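Local coordinates for periplasmic oligopeptide-binding protein (Burkholderia pseudomallei, PDB 3ZS6), which probably binds oligopeptides in the periplasm as the solute-receptor component of an ABC transport system for their uptake, at residues Lys274-Arg277 with Val278-Leu282; Asn433-Val436 with Asp437-Val440. All coordinates share one frame; numbering follows the deposited sequence.

Overall arrangement
Contact 1 (274-282) and contact 2 (433-440) are both N-capped starts of helices. Contact 1 starts helix 276-285 and contact 2 starts helix 434-443. They come in series along the chain, contact 1 closing well before contact 2 opens. Their centres lie 20 Å apart, and their nearest atoms, about 8 Å apart, do not touch. Both sit on the same side of the chain's centre. Asp466, in the loop just after helix 449-464, reaches both: its backbone O accepts from Arg279 of contact 1 and its side chain from Asn433 of contact 2. The two helix starts are thus tied to one loop of this solute-binding protein.

Contact 1. Residues Lys274-Arg277 with Val278-Leu282; sequences KDKR and VREAL
Arg279 folds back over the start of its own helix and lies against Lys274, Asp275 and Lys276. The motif is an N-capped helix start, with Asp275 as the N-cap of helix 276-285. The Arg279 chain can be followed outward. Arg279 CB rests 3.8 Å from Lys276 O, and its CG lies 3.7 Å from Asp275 O. The chain then bends at chi3 (-64°), which lays the guanidinium over the backbone of Lys276. Lys276 CA sits over the centre of one guanidinium face. The tip reaches past the helix: NH1 bonds to Leu273 O and NH2 to Asp466 O, while NE makes a weak bond to Tyr467 O. The buried arginine therefore joins the helix start to two neighbouring pieces of loop.

Asp275 O accepts from Arg279 N in the carbonyl plane, and more weakly from Val278 N. Glu280 N and Ala281 N bond to Lys276 O and Arg277 O, giving the regular helical spacing. Lys276 and Glu280 run side by side one turn apart. Their salt bridge is weak, with Lys276 NZ 3.2 Å from Glu280 OE1. Helix 327-340 packs against Glu280 and Ala281.

The cap itself is reinforced. Arg277 grips the Asp275 carboxylate side-on, with NH2 2.7 Å from OD2. Its NE approaches OD1 on the syn lone pair, almost straight at 176°. On its anti side, the same Asp275 OD1 takes the capping bond from Arg277 N at 2.8 Å.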
loop_
_atom_site.group_PDB
_atom_site.type_symbol
_atom_site.label_atom_id
_atom_site.label_comp_id
_atom_site.label_asym_id
_atom_site.label_seq_id
_atom_site.Cartn_x
_atom_site.Cartn_y
_atom_site.Cartn_z
ATOM N N LYS A 274 -21.990 -12.901 0.034
ATOM C CA LYS A 274 -22.739 -11.848 -0.636
ATOM C C LYS A 274 -23.817 -11.271 0.281
ATOM O O LYS A 274 -24.336 -10.186 0.033
ATOM C CB LYS A 274 -23.379 -12.367 -1.928
ATOM C CG LYS A 274 -24.531 -13.349 -1.703
ATOM C CD LYS A 274 -25.204 -13.692 -3.028
ATOM C CE LYS A 274 -26.445 -14.556 -2.823
ATOM N NZ LYS A 274 -27.197 -14.746 -4.096
ATOM N N ASP A 275 -24.157 -12.000 1.339
ATOM C CA ASP A 275 -25.172 -11.530 2.282
ATOM C C ASP A 275 -24.525 -10.729 3.412
ATOM O O ASP A 275 -23.751 -11.261 4.206
ATOM C CB ASP A 275 -25.979 -12.713 2.846
ATOM C CG ASP A 275 -27.166 -12.267 3.700
ATOM O OD1 ASP A 275 -27.071 -11.216 4.373
ATOM O OD2 ASP A 275 -28.199 -12.975 3.703
ATOM N N LYS A 276 -24.852 -9.444 3.471
ATOM C CA LYS A 276 -24.312 -8.530 4.476
ATOM C C LYS A 276 -24.448 -9.063 5.907
ATOM O O LYS A 276 -23.592 -8.813 6.760
ATOM C CB LYS A 276 -25.002 -7.165 4.324
ATOM C CG LYS A 276 -24.975 -6.248 5.538
ATOM C CD LYS A 276 -25.981 -5.110 5.346
ATOM C CE LYS A 276 -25.886 -4.054 6.441
ATOM N NZ LYS A 276 -26.125 -4.600 7.809
ATOM N N ARG A 277 -25.523 -9.797 6.174
ATOM C CA ARG A 277 -25.741 -10.352 7.508
ATOM C C ARG A 277 -24.671 -11.381 7.883
ATOM O O ARG A 277 -24.232 -11.440 9.033
ATOM C CB ARG A 277 -27.142 -10.954 7.621
ATOM C CG ARG A 277 -28.261 -9.908 7.555
ATOM C CD ARG A 277 -29.619 -10.569 7.328
ATOM N NE ARG A 277 -29.668 -11.229 6.026
ATOM C CZ ARG A 277 -30.760 -11.782 5.509
ATOM N NH1 ARG A 277 -31.904 -11.749 6.192
ATOM N NH2 ARG A 277 -30.708 -12.367 4.314
ATOM N N VAL A 278 -24.255 -12.192 6.916
ATOM C CA VAL A 278 -23.177 -13.156 7.151
ATOM C C VAL A 278 -21.844 -12.438 7.404
ATOM O O VAL A 278 -21.131 -12.767 8.355
ATOM C CB VAL A 278 -23.025 -14.155 5.971
ATOM C CG1 VAL A 278 -21.828 -15.079 6.194
ATOM C CG2 VAL A 278 -24.308 -14.974 5.785
ATOM N N ARG A 279 -21.521 -11.450 6.566
ATOM C CA ARG A 279 -20.256 -10.708 6.709
ATOM C C ARG A 279 -20.173 -10.021 8.072
ATOM O O ARG A 279 -19.145 -10.071 8.756
ATOM C CB ARG A 279 -20.079 -9.674 5.576
ATOM C CG ARG A 279 -20.148 -10.272 4.159
ATOM C CD ARG A 279 -19.598 -9.321 3.076
ATOM N NE ARG A 279 -20.386 -8.096 2.946
ATOM C CZ ARG A 279 -21.373 -7.920 2.069
ATOM N NH1 ARG A 279 -21.707 -8.892 1.219
ATOM N NH2 ARG A 279 -22.025 -6.763 2.041
ATOM N N GLU A 280 -21.273 -9.387 8.456
ATOM C CA GLU A 280 -21.393 -8.696 9.727
ATOM C C GLU A 280 -21.208 -9.650 10.911
ATOM O O GLU A 280 -20.487 -9.343 11.864
ATOM C CB GLU A 280 -22.771 -8.036 9.801
ATOM C CG GLU A 280 -22.997 -7.172 11.019
ATOM C CD GLU A 280 -24.368 -6.511 11.001
ATOM O OE1 GLU A 280 -25.116 -6.709 10.015
ATOM O OE2 GLU A 280 -24.691 -5.790 11.963
ATOM N N ALA A 281 -21.867 -10.804 10.852
ATOM C CA ALA A 281 -21.724 -11.807 11.904
ATOM C C ALA A 281 -20.261 -12.215 12.098
ATOM O O ALA A 281 -19.776 -12.318 13.224
ATOM C CB ALA A 281 -22.566 -13.030 11.585
ATOM N N LEU A 282 -19.564 -12.463 10.993
ATOM C CA LEU A 282 -18.170 -12.876 11.060
ATOM C C LEU A 282 -17.324 -11.785 11.705
ATOM O O LEU A 282 -16.422 -12.068 12.500
ATOM C CB LEU A 282 -17.634 -13.211 9.663
ATOM C CG LEU A 282 -18.243 -14.425 8.944
ATOM C CD1 LEU A 282 -17.717 -14.525 7.511
ATOM C CD2 LEU A 282 -17.959 -15.718 9.707
#

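Contact 2. Residues Asn433-Val436 with Asp437-Val440; sequences NPKV and DSLV
Lys435 and Leu439 meet one turn apart at the start of helix 434-443, an N-capped helix whose cap is Asn433. The tight part is the backbone and the side packed into the protein. Asp437 N bonds to Asn433 O, Ser438 N to Pro434 O, and Leu439 N to Lys435 O at 2.9 Å. Val440 N meets Val436 O in the carbonyl plane, and Val440 CG2 sits 3.4 Å from that same oxygen. Val436 and Leu439 are buried against helix 449-464, and Val440 against helix 414-417.

The exposed Lys435 and Ser438 make the looser side. The Lys435 chain bends at chi2 (57°) and leans over the buried Leu439 at its border, its CE within 3.8 Å of Leu439 CG. This is aliphatic contact, and the Lys435 chain also touches Leu462. Ser438 OG adds a longer bond of 3.3 Å to Lys435 O, tilted 20° from the carbonyl plane. That oxygen thus has two donors.

At the cap, Asn433 OD1 accepts from Lys435 N and Val436 N, both bonds weak. Asn433 ND2 bonds to Asp466 OD2 and Tyr431 OH. Asp437 turns its carboxylate back toward the helix start, and its OD2 accepts from the backbone N of Cys422, whose side chain is disulfide-linked to Cys432. A water bridges the cap residue and Asp437: it accepts from Asn433 N at 2.8 Å and also lies 2.7 Å from Asp437 OD1.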
loop_
_atom_site.group_PDB
_atom_site.type_symbol
_atom_site.label_atom_id
_atom_site.label_comp_id
_atom_site.label_asym_id
_atom_site.label_seq_id
_atom_site.Cartn_x
_atom_site.Cartn_y
_atom_site.Cartn_z
ATOM N N ASN A 433 -21.357 0.295 -3.878
ATOM C CA ASN A 433 -22.488 1.026 -3.327
ATOM C C ASN A 433 -22.519 2.438 -3.892
ATOM O O ASN A 433 -21.816 3.324 -3.396
ATOM C CB ASN A 433 -22.441 1.053 -1.797
ATOM C CG ASN A 433 -23.700 1.661 -1.185
ATOM O OD1 ASN A 433 -24.314 2.570 -1.757
ATOM N ND2 ASN A 433 -24.092 1.156 -0.019
ATOM N N PRO A 434 -23.344 2.646 -4.935
ATOM C CA PRO A 434 -23.474 3.906 -5.677
ATOM C C PRO A 434 -23.722 5.102 -4.761
ATOM O O PRO A 434 -23.248 6.197 -5.056
ATOM C CB PRO A 434 -24.700 3.666 -6.569
ATOM C CG PRO A 434 -24.747 2.178 -6.745
ATOM C CD PRO A 434 -24.274 1.612 -5.430
ATOM N N LYS A 435 -24.458 4.903 -3.673
ATOM C CA LYS A 435 -24.672 5.985 -2.719
ATOM C C LYS A 435 -23.348 6.395 -2.068
ATOM O O LYS A 435 -23.020 7.586 -1.996
ATOM C CB LYS A 435 -25.699 5.594 -1.660
ATOM C CG LYS A 435 -25.949 6.672 -0.621
ATOM C CD LYS A 435 -26.396 7.981 -1.266
ATOM C CE LYS A 435 -26.710 9.042 -0.217
ATOM N NZ LYS A 435 -27.161 10.329 -0.825
ATOM N N VAL A 436 -22.580 5.413 -1.604
ATOM C CA VAL A 436 -21.251 5.713 -1.085
ATOM C C VAL A 436 -20.454 6.502 -2.125
ATOM O O VAL A 436 -19.895 7.551 -1.820
ATOM C CB VAL A 436 -20.469 4.439 -0.686
ATOM C CG1 VAL A 436 -19.009 4.779 -0.431
ATOM C CG2 VAL A 436 -21.100 3.783 0.540
ATOM N N ASP A 437 -20.414 5.995 -3.353
ATOM C CA ASP A 437 -19.659 6.650 -4.415
ATOM C C ASP A 437 -20.145 8.083 -4.661
ATOM O O ASP A 437 -19.337 8.996 -4.842
ATOM C CB ASP A 437 -19.714 5.825 -5.708
ATOM C CG ASP A 437 -18.892 4.538 -5.623
ATOM O OD1 ASP A 437 -18.527 4.120 -4.501
ATOM O OD2 ASP A 437 -18.618 3.938 -6.686
ATOM N N SER A 438 -21.458 8.289 -4.654
ATOM C CA SER A 438 -21.986 9.622 -4.940
ATOM C C SER A 438 -21.678 10.576 -3.793
ATOM O O SER A 438 -21.408 11.753 -4.017
ATOM C CB SER A 438 -23.492 9.587 -5.244
ATOM O OG SER A 438 -24.263 9.766 -4.072
ATOM N N LEU A 439 -21.711 10.064 -2.567
ATOM C CA LEU A 439 -21.329 10.859 -1.407
ATOM C C LEU A 439 -19.870 11.310 -1.506
ATOM O O LEU A 439 -19.536 12.443 -1.152
ATOM C CB LEU A 439 -21.567 10.085 -0.105
ATOM C CG LEU A 439 -23.026 9.944 0.352
ATOM C CD1 LEU A 439 -23.121 9.095 1.610
ATOM C CD2 LEU A 439 -23.675 11.308 0.579
ATOM N N VAL A 440 -18.999 10.426 -1.987
ATOM C CA VAL A 440 -17.589 10.781 -2.145
ATOM C C VAL A 440 -17.405 11.868 -3.206
ATOM O O VAL A 440 -16.683 12.843 -2.993
ATOM C CB VAL A 440 -16.734 9.568 -2.524
ATOM C CG1 VAL A 440 -15.336 10.024 -2.973
ATOM C CG2 VAL A 440 -16.652 8.587 -1.353
HETATM O O HOH W 1 -18.960 1.716 -3.323
#